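Local coordinates for protein aldose 1-epimerase (Caenorhabditis elegans, PDB 1LUR) that probably interconverts the alpha and beta anomers of aldose sugars such as galactose, as an aldose 1-epimerase (mutarotase) of the GalM family, at residues S80-D85 / P164-L169; N105-R110 / V126-Q131. All blocks are in the same frame, centred on the assembly; numbering follows the deposited sequence.

Interaction 1. Residues S80-D85 / P164-L169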
# COMPACT_ATOMS: atom_id res chain seq x y z
N SER A 80 2.31 -19.38 -7.13
CA SER A 80 1.06 -19.73 -6.47
C SER A 80 1.14 -20.94 -5.55
O SER A 80 0.14 -21.64 -5.37
CB SER A 80 -0.03 -19.98 -7.52
OG SER A 80 -0.18 -18.87 -8.38
N THR A 81 2.31 -21.19 -4.97
CA THR A 81 2.48 -22.32 -4.08
C THR A 81 3.39 -21.95 -2.91
O THR A 81 4.33 -21.17 -3.08
CB THR A 81 3.12 -23.52 -4.79
OG1 THR A 81 2.47 -23.72 -6.06
CG2 THR A 81 2.96 -24.78 -3.94
N LEU A 82 3.10 -22.50 -1.74
CA LEU A 82 3.90 -22.23 -0.55
C LEU A 82 3.75 -23.40 0.41
O LEU A 82 2.88 -24.25 0.25
CB LEU A 82 3.44 -20.94 0.14
CG LEU A 82 2.02 -20.87 0.73
CD1 LEU A 82 1.98 -21.54 2.10
CD2 LEU A 82 1.60 -19.41 0.85
N HIS A 83 4.63 -23.43 1.41
CA HIS A 83 4.60 -24.48 2.40
C HIS A 83 4.36 -23.81 3.74
O HIS A 83 5.06 -22.86 4.09
CB HIS A 83 5.92 -25.25 2.41
CG HIS A 83 6.25 -25.90 1.10
ND1 HIS A 83 6.85 -25.21 0.06
CD2 HIS A 83 6.03 -27.15 0.65
CE1 HIS A 83 6.98 -26.02 -0.98
NE2 HIS A 83 6.49 -27.20 -0.65
N PHE A 84 3.35 -24.27 4.46
CA PHE A 84 3.03 -23.70 5.76
C PHE A 84 2.85 -24.80 6.79
O PHE A 84 1.98 -25.65 6.63
CB PHE A 84 1.76 -22.86 5.68
CG PHE A 84 1.39 -22.20 6.98
CD1 PHE A 84 2.10 -21.10 7.44
CD2 PHE A 84 0.38 -22.72 7.77
CE1 PHE A 84 1.81 -20.52 8.67
CE2 PHE A 84 0.08 -22.15 9.01
CZ PHE A 84 0.79 -21.05 9.46
N ASP A 85 3.68 -24.79 7.83
CA ASP A 85 3.59 -25.79 8.87
C ASP A 85 3.66 -27.23 8.33
O ASP A 85 2.91 -28.10 8.75
CB ASP A 85 2.31 -25.58 9.69
CG ASP A 85 2.40 -24.37 10.63
OD1 ASP A 85 3.45 -23.68 10.64
OD2 ASP A 85 1.42 -24.11 11.36
N PRO A 164 -4.07 -21.05 12.55
CA PRO A 164 -2.76 -20.57 12.08
C PRO A 164 -2.72 -20.34 10.57
O PRO A 164 -3.22 -21.14 9.80
CB PRO A 164 -1.81 -21.70 12.48
CG PRO A 164 -2.51 -22.39 13.59
CD PRO A 164 -3.94 -22.38 13.16
N GLY A 165 -2.09 -19.24 10.17
CA GLY A 165 -2.00 -18.94 8.75
C GLY A 165 -0.99 -17.84 8.48
O GLY A 165 -0.12 -17.58 9.31
N LEU A 166 -1.12 -17.20 7.33
CA LEU A 166 -0.21 -16.13 6.95
C LEU A 166 -0.99 -14.83 6.77
O LEU A 166 -2.13 -14.85 6.33
CB LEU A 166 0.50 -16.49 5.63
CG LEU A 166 1.35 -17.76 5.57
CD1 LEU A 166 1.60 -18.15 4.12
CD2 LEU A 166 2.67 -17.54 6.31
N LEU A 167 -0.38 -13.71 7.15
CA LEU A 167 -1.04 -12.41 7.01
C LEU A 167 0.03 -11.33 6.86
O LEU A 167 0.86 -11.10 7.75
CB LEU A 167 -1.95 -12.08 8.20
CG LEU A 167 -2.91 -10.91 7.91
CD1 LEU A 167 -4.04 -11.37 6.99
CD2 LEU A 167 -3.49 -10.36 9.20
N ALA A 168 0.01 -10.68 5.70
CA ALA A 168 0.97 -9.61 5.41
C ALA A 168 0.19 -8.62 4.58
O ALA A 168 -0.02 -8.82 3.38
CB ALA A 168 2.15 -10.17 4.64
N LEU A 169 -0.26 -7.54 5.22
CA LEU A 169 -1.03 -6.52 4.53
C LEU A 169 -0.25 -5.30 4.09
O LEU A 169 0.94 -5.16 4.37
CB LEU A 169 -2.16 -6.04 5.45
CG LEU A 169 -2.90 -7.09 6.29
CD1 LEU A 169 -3.80 -6.38 7.30
CD2 LEU A 169 -3.71 -8.00 5.38
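F84 and L82, on one face of hairpin strand 81-84, pack against P164, G165 and L166, where the short strand 165-166 lies in a connection of the galactose mutarotase beta-sandwich. Their touching parts run roughly antiparallel, 153° apart, but no hydrogen bond joins them: F84 and G165 are 7.5 Å apart at their CA atoms, and side chains fill the interval. Each strand pairs with another partner, 81-84 with 87-90 and 165-166 with 320-321. The tight part is buried. L82 and L166 meet tip to tip, L82 CD2 lying 3.5 Å from L166 CD1. With CG anti to the backbone N (chi1 -178°), the F84 ring extends across the gap, and its CD1 lies 3.8 Å from L166 CD2 as the two side chains slide past each other. Its far end meets backbone, CZ approaching G165 N at 3.5 Å. An alanine in place of F84 would probably open a gap beside G165 and leave L166 CD2 without its aromatic neighbour. The looser side lies at exposed D85 and partly exposed P164, whose side chains cross at about a right angle; D85 OD2 stays 4.2 Å from P164 CB, while D85 OD1 forms a salt bridge with R322. D85 CG sits over one face of the F84 ring, toward its rim, and P164 CB lies in the ring plane at the edge, 4.0 Å from F84 CE2.

Interaction 2. Residues N105-R110 / V126-Q131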
# COMPACT_ATOMS: atom_id res chain seq x y z
N ASN A 105 -10.39 -13.08 -4.72
CA ASN A 105 -11.26 -12.84 -3.57
C ASN A 105 -10.43 -12.39 -2.36
O ASN A 105 -10.77 -12.68 -1.22
CB ASN A 105 -12.08 -14.09 -3.22
CG ASN A 105 -13.31 -13.76 -2.38
OD1 ASN A 105 -14.01 -12.79 -2.66
ND2 ASN A 105 -13.57 -14.56 -1.35
N GLY A 106 -9.34 -11.67 -2.64
CA GLY A 106 -8.49 -11.17 -1.57
C GLY A 106 -9.23 -10.07 -0.84
O GLY A 106 -10.31 -9.64 -1.27
N LEU A 107 -8.66 -9.59 0.27
CA LEU A 107 -9.29 -8.53 1.06
C LEU A 107 -9.61 -7.27 0.27
O LEU A 107 -10.61 -6.61 0.53
CB LEU A 107 -8.40 -8.18 2.26
CG LEU A 107 -7.98 -9.34 3.17
CD1 LEU A 107 -7.22 -8.79 4.37
CD2 LEU A 107 -9.21 -10.12 3.64
N GLY A 108 -8.77 -6.94 -0.71
CA GLY A 108 -9.01 -5.75 -1.51
C GLY A 108 -10.26 -5.84 -2.36
O GLY A 108 -10.79 -4.82 -2.80
N TYR A 109 -10.75 -7.06 -2.58
CA TYR A 109 -11.95 -7.26 -3.39
C TYR A 109 -13.18 -7.63 -2.59
O TYR A 109 -14.16 -8.13 -3.14
CB TYR A 109 -11.71 -8.35 -4.45
CG TYR A 109 -10.71 -7.95 -5.49
CD1 TYR A 109 -10.96 -6.90 -6.37
CD2 TYR A 109 -9.48 -8.60 -5.58
CE1 TYR A 109 -10.01 -6.50 -7.30
CE2 TYR A 109 -8.53 -8.21 -6.51
CZ TYR A 109 -8.80 -7.16 -7.37
OH TYR A 109 -7.86 -6.74 -8.28
N ARG A 110 -13.14 -7.39 -1.28
CA ARG A 110 -14.29 -7.73 -0.45
C ARG A 110 -14.88 -6.53 0.27
O ARG A 110 -14.21 -5.52 0.48
CB ARG A 110 -13.89 -8.82 0.54
CG ARG A 110 -13.43 -10.09 -0.17
CD ARG A 110 -13.08 -11.16 0.83
NE ARG A 110 -14.21 -11.44 1.69
CZ ARG A 110 -14.14 -12.17 2.80
NH1 ARG A 110 -12.97 -12.68 3.18
NH2 ARG A 110 -15.22 -12.37 3.53
N VAL A 126 -13.20 -7.34 8.69
CA VAL A 126 -13.56 -8.39 7.75
C VAL A 126 -12.91 -9.70 8.16
O VAL A 126 -11.86 -9.70 8.82
CB VAL A 126 -13.11 -8.04 6.31
CG1 VAL A 126 -11.59 -8.14 6.19
CG2 VAL A 126 -13.80 -8.95 5.31
N ARG A 127 -13.53 -10.81 7.79
CA ARG A 127 -13.00 -12.12 8.13
C ARG A 127 -12.65 -12.85 6.85
O ARG A 127 -13.30 -12.66 5.82
CB ARG A 127 -14.04 -12.94 8.91
CG ARG A 127 -14.35 -12.42 10.28
CD ARG A 127 -15.52 -13.19 10.88
NE ARG A 127 -15.78 -12.82 12.27
CZ ARG A 127 -15.01 -13.18 13.29
NH1 ARG A 127 -13.94 -13.94 13.09
NH2 ARG A 127 -15.32 -12.77 14.52
N ALA A 128 -11.64 -13.70 6.92
CA ALA A 128 -11.20 -14.46 5.76
C ALA A 128 -10.58 -15.78 6.21
O ALA A 128 -9.83 -15.82 7.18
CB ALA A 128 -10.19 -13.65 4.95
N ASN A 129 -10.91 -16.85 5.49
CA ASN A 129 -10.39 -18.18 5.80
C ASN A 129 -9.98 -18.86 4.50
O ASN A 129 -10.21 -18.32 3.41
CB ASN A 129 -11.42 -19.04 6.54
CG ASN A 129 -12.71 -19.20 5.76
OD1 ASN A 129 -12.73 -19.14 4.53
ND2 ASN A 129 -13.81 -19.43 6.48
N GLU A 130 -9.41 -20.05 4.60
CA GLU A 130 -8.98 -20.78 3.41
C GLU A 130 -10.08 -20.90 2.34
O GLU A 130 -9.78 -20.80 1.15
CB GLU A 130 -8.45 -22.17 3.79
CG GLU A 130 -7.77 -22.92 2.64
CD GLU A 130 -7.22 -24.28 3.06
OE1 GLU A 130 -7.41 -24.66 4.23
OE2 GLU A 130 -6.60 -24.98 2.21
N GLN A 131 -11.33 -21.09 2.74
CA GLN A 131 -12.40 -21.21 1.74
C GLN A 131 -12.60 -19.94 0.94
O GLN A 131 -13.01 -19.99 -0.22
CB GLN A 131 -13.75 -21.58 2.38
CG GLN A 131 -13.93 -23.05 2.68
CD GLN A 131 -13.61 -23.38 4.12
OE1 GLN A 131 -14.17 -22.78 5.05
NE2 GLN A 131 -12.73 -24.36 4.32
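R110 reaches from the loop 105-110 to the backbone of strand 121-129, where its NH1 donates a weak hydrogen bond to R127 O; the separation is short, 2.7 Å, but the N-H...O angle is only 127°. R110 NH2 lies 3.0 Å from the same oxygen. The side chain is extended through CD (chi2 -179°) and then bends at chi3 (57°), which turns NE to one side of that extended run. One face of the guanidinium is covered by V126 CG2, 4.0 Å above the plane and over its centre, while R127 O and A128 CB lie at its edge. V126 CG2, anti to its own backbone N, serves the guanidinium, whereas CG1 faces L107: the two methyls of one valine divide the polar and apolar halves of the contact. L107 CD2 makes the apolar half, 4.0 Å from V126 CG1 and 3.9 Å from A128 CB. A128 CB is thus shared, since R110 NH1 also approaches it at 3.4 Å. D132 OD2 adds a long, weak ion pair to R110 NH1 and accepts a hydrogen bond from N129 N. N129 is the N-cap of helix 130-133, which follows the strand directly. The 3-10 turn at 107-108 packs near the C-terminal end of strand 121-129, with L107 also touching I141 on the adjacent antiparallel strand 138-147 of the large sheet.

How the interactions relate
Followed from the N terminus, the chain passes 80-85 first, then 105-110, 126-131 and finally 164-169. Interaction 2 closes the shorter loop, with 15 residues between its segments that are mostly strand and include 113-118; it lies wholly within the 78-residue span that interaction 1 closes, so the two nest and do not cross. Interaction 1 ties the two-stranded hairpin 81-84/87-90 to the connection between strands 152-160 and 170-175, whereas interaction 2 fastens a loop to strand 121-129 near one side of the large antiparallel sheet. Their centres are 14 Å apart, and they touch directly where L169 CD2 packs 3.7 Å from L107 CD1.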